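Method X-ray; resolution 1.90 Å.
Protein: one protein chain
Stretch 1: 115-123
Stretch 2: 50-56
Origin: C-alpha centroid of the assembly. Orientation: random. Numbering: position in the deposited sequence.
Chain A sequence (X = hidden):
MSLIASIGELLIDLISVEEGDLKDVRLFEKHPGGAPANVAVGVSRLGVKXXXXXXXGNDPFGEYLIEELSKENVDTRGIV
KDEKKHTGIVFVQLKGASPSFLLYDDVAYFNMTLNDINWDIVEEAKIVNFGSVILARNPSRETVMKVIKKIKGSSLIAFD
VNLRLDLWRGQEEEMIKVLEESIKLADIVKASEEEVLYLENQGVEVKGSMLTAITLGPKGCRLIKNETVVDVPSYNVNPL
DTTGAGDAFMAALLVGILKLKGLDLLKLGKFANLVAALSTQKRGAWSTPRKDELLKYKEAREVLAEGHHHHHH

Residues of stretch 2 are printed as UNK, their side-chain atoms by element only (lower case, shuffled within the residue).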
# COMPACT_ATOMS: atom_id res chain seq x y z
N ASN A 115 -21.43 -1.86 -13.11
CA ASN A 115 -21.65 -0.42 -13.29
C ASN A 115 -20.38 0.34 -13.65
O ASN A 115 -20.47 1.39 -14.26
CB ASN A 115 -22.21 0.19 -12.01
CG ASN A 115 -23.29 -0.64 -11.42
OD1 ASN A 115 -23.05 -1.39 -10.46
ND2 ASN A 115 -24.48 -0.56 -12.00
N ASP A 116 -19.21 -0.19 -13.26
CA ASP A 116 -17.93 0.46 -13.49
C ASP A 116 -17.40 0.26 -14.91
O ASP A 116 -16.40 0.86 -15.30
CB ASP A 116 -16.87 -0.03 -12.49
CG ASP A 116 -17.24 0.27 -11.05
OD1 ASP A 116 -17.85 1.33 -10.79
OD2 ASP A 116 -16.92 -0.56 -10.17
N ILE A 117 -18.07 -0.59 -15.66
CA ILE A 117 -17.60 -0.96 -16.99
C ILE A 117 -18.16 -0.01 -18.01
O ILE A 117 -19.39 0.20 -18.11
CB ILE A 117 -17.98 -2.43 -17.35
CG1 ILE A 117 -17.44 -3.40 -16.28
CG2 ILE A 117 -17.52 -2.79 -18.80
CD1 ILE A 117 -15.91 -3.32 -16.06
N ASN A 118 -17.25 0.58 -18.77
CA ASN A 118 -17.62 1.35 -19.92
C ASN A 118 -17.88 0.36 -21.05
O ASN A 118 -16.96 -0.13 -21.71
CB ASN A 118 -16.52 2.35 -20.28
CG ASN A 118 -16.98 3.35 -21.32
OD1 ASN A 118 -17.52 2.97 -22.35
ND2 ASN A 118 -16.75 4.63 -21.06
N TRP A 119 -19.15 0.09 -21.28
CA TRP A 119 -19.54 -0.91 -22.25
C TRP A 119 -19.33 -0.44 -23.66
O TRP A 119 -19.15 -1.24 -24.57
CB TRP A 119 -20.99 -1.28 -22.03
CG TRP A 119 -21.17 -1.92 -20.72
CD1 TRP A 119 -21.75 -1.37 -19.61
CD2 TRP A 119 -20.73 -3.22 -20.35
NE1 TRP A 119 -21.71 -2.27 -18.57
CE2 TRP A 119 -21.09 -3.41 -19.00
CE3 TRP A 119 -20.07 -4.25 -21.03
CZ2 TRP A 119 -20.81 -4.60 -18.31
CZ3 TRP A 119 -19.80 -5.42 -20.35
CH2 TRP A 119 -20.18 -5.59 -19.01
N ASP A 120 -19.31 0.87 -23.85
CA ASP A 120 -19.02 1.43 -25.15
C ASP A 120 -17.59 1.09 -25.56
O ASP A 120 -17.35 0.65 -26.67
CB ASP A 120 -19.20 2.93 -25.15
CG ASP A 120 -20.63 3.34 -25.42
OD1 ASP A 120 -21.52 2.47 -25.66
OD2 ASP A 120 -20.86 4.56 -25.40
N ILE A 121 -16.66 1.30 -24.64
CA ILE A 121 -15.27 0.93 -24.88
C ILE A 121 -15.12 -0.56 -25.18
O ILE A 121 -14.48 -0.94 -26.17
CB ILE A 121 -14.35 1.39 -23.70
CG1 ILE A 121 -14.23 2.91 -23.71
CG2 ILE A 121 -12.96 0.73 -23.81
CD1 ILE A 121 -13.67 3.53 -22.43
N VAL A 122 -15.72 -1.42 -24.34
CA VAL A 122 -15.60 -2.86 -24.58
C VAL A 122 -16.25 -3.27 -25.92
O VAL A 122 -15.73 -4.15 -26.61
CB VAL A 122 -16.10 -3.75 -23.38
CG1 VAL A 122 -16.02 -3.01 -22.04
CG2 VAL A 122 -17.48 -4.32 -23.62
N GLU A 123 -17.35 -2.64 -26.30
CA GLU A 123 -18.00 -2.97 -27.57
C GLU A 123 -17.23 -2.46 -28.79
O GLU A 123 -17.31 -3.05 -29.87
CB GLU A 123 -19.46 -2.53 -27.60
CG GLU A 123 -20.36 -3.45 -26.77
CD GLU A 123 -21.84 -3.18 -26.94
OE1 GLU A 123 -22.22 -2.17 -27.58
OE2 GLU A 123 -22.64 -3.99 -26.42
N UNK A 50 -5.62 2.50 -27.74
CA UNK A 50 -5.55 1.64 -26.57
C UNK A 50 -6.38 2.23 -25.46
O UNK A 50 -6.27 3.41 -25.16
c UNK A 50 -4.10 1.52 -26.12
o UNK A 50 -3.99 0.64 -25.03
N UNK A 51 -7.22 1.40 -24.85
CA UNK A 51 -8.08 1.83 -23.76
C UNK A 51 -7.89 0.88 -22.60
O UNK A 51 -7.73 -0.33 -22.78
o UNK A 51 -9.88 2.74 -25.11
c UNK A 51 -9.56 1.77 -24.16
N UNK A 52 -7.90 1.43 -21.39
CA UNK A 52 -7.78 0.62 -20.21
C UNK A 52 -9.01 0.78 -19.35
O UNK A 52 -9.44 1.88 -19.03
c UNK A 52 -5.15 0.90 -17.35
c UNK A 52 -6.07 -1.26 -18.31
c UNK A 52 -6.51 0.98 -19.43
c UNK A 52 -6.31 0.25 -18.09
N UNK A 53 -9.59 -0.36 -19.00
CA UNK A 53 -10.70 -0.39 -18.07
C UNK A 53 -10.16 -0.89 -16.76
O UNK A 53 -9.63 -2.00 -16.66
c UNK A 53 -11.83 -1.29 -18.58
c UNK A 53 -12.50 -0.63 -19.79
c UNK A 53 -13.06 -1.63 -20.77
c UNK A 53 -12.86 -1.60 -17.43
N UNK A 54 -10.28 -0.05 -15.74
CA UNK A 54 -9.77 -0.37 -14.44
C UNK A 54 -10.44 0.53 -13.41
O UNK A 54 -11.42 1.24 -13.71
c UNK A 54 -8.25 -0.22 -14.39
o UNK A 54 -7.77 -0.85 -13.22
N UNK A 55 -9.91 0.49 -12.19
CA UNK A 55 -10.50 1.26 -11.13
C UNK A 55 -9.38 1.64 -10.20
O UNK A 55 -8.56 0.80 -9.82
c UNK A 55 -11.56 0.42 -10.38
c UNK A 55 -12.61 1.26 -9.67
c UNK A 55 -14.73 1.20 -8.34
c UNK A 55 -13.71 0.39 -9.12
n UNK A 55 -15.85 0.34 -7.85
N UNK A 56 -9.33 2.93 -9.87
CA UNK A 56 -8.32 3.44 -8.93
C UNK A 56 -9.06 4.11 -7.78
O UNK A 56 -10.28 4.29 -7.84
c UNK A 56 -8.10 5.60 -10.26
c UNK A 56 -6.48 3.73 -10.66
c UNK A 56 -7.34 4.44 -9.61

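Position 50 carries two side-chain atoms, one carbon and then one oxygen, and its side chain is out of reach of stretch 1. A single carbon ending in oxygen is the hydroxymethyl group of serine, so this is Ser-50; its hydroxyl is hydrogen-bonded elsewhere in the structure.

Position 51 has the same one carbon and one oxygen, but its CA-to-CB bond points toward stretch 1. The carbon, CB, lies 3.6 Å from Ile-121 CG2, a packing distance. The atom count again gives serine, Ser-51.

Position 52 shows four carbons and no other element. The first leads to a second that forks into two single carbons, and CA-to-CB points away from stretch 1. A fork at the second carbon identifies Leu-52.

Position 53 also has four carbons, but here the fork is at the first, and one arm is two carbons long. Beta branching with unequal arms is isoleucine. In Ile-53, chi1 is m (-70°) and chi2 is t (150°). Its CD1 reaches Val-122 CG1 at 3.5 Å and Ile-121 CG2 at 3.8 Å, while its CG2 lies 3.8 Å from Ile-117 CD1. The other stretch covers 98 Å² of it, the largest share of any residue here.

Position 54 returns to one carbon and one oxygen, with CA-to-CB pointing away and no contact with stretch 1. It is Ser-54.

Position 55 has four carbons in an unbranched row ending in nitrogen, and that nitrogen stands 2.7 Å from Asp-116 OD2. The linear chain with a terminal amine is lysine. Lys-55 has all four chi angles near 180°, so the chain is extended, and its NZ donates a hydrogen bond to Asp-116 OD2 as part of a salt bridge.

Position 56 has three carbons, the first carrying the other two, and lies out of reach of stretch 1. This is Val-56.

The contact follows the alternation of the strand: Ser-51, Ile-53 and Lys-55 point toward stretch 1, whereas Leu-52 and Ser-54 point away. The helix and strand axes approach to 9.5 Å, their directions 137° apart. Ile-53 packs against Ile-117, before the helix, and against Ile-121 and Val-122 within it. The helix start is capped by Asn-118, whose OD1 accepts from Ile-121 N at 3.0 Å with an N-H...acceptor angle of 164°. Apolar packing thus occupies the middle of the contact, the Lys-55 to Asp-116 salt bridge adds a charged link beyond it, and 334 Å² is buried in all.

Stretch 2 (50-56) SSLISKV
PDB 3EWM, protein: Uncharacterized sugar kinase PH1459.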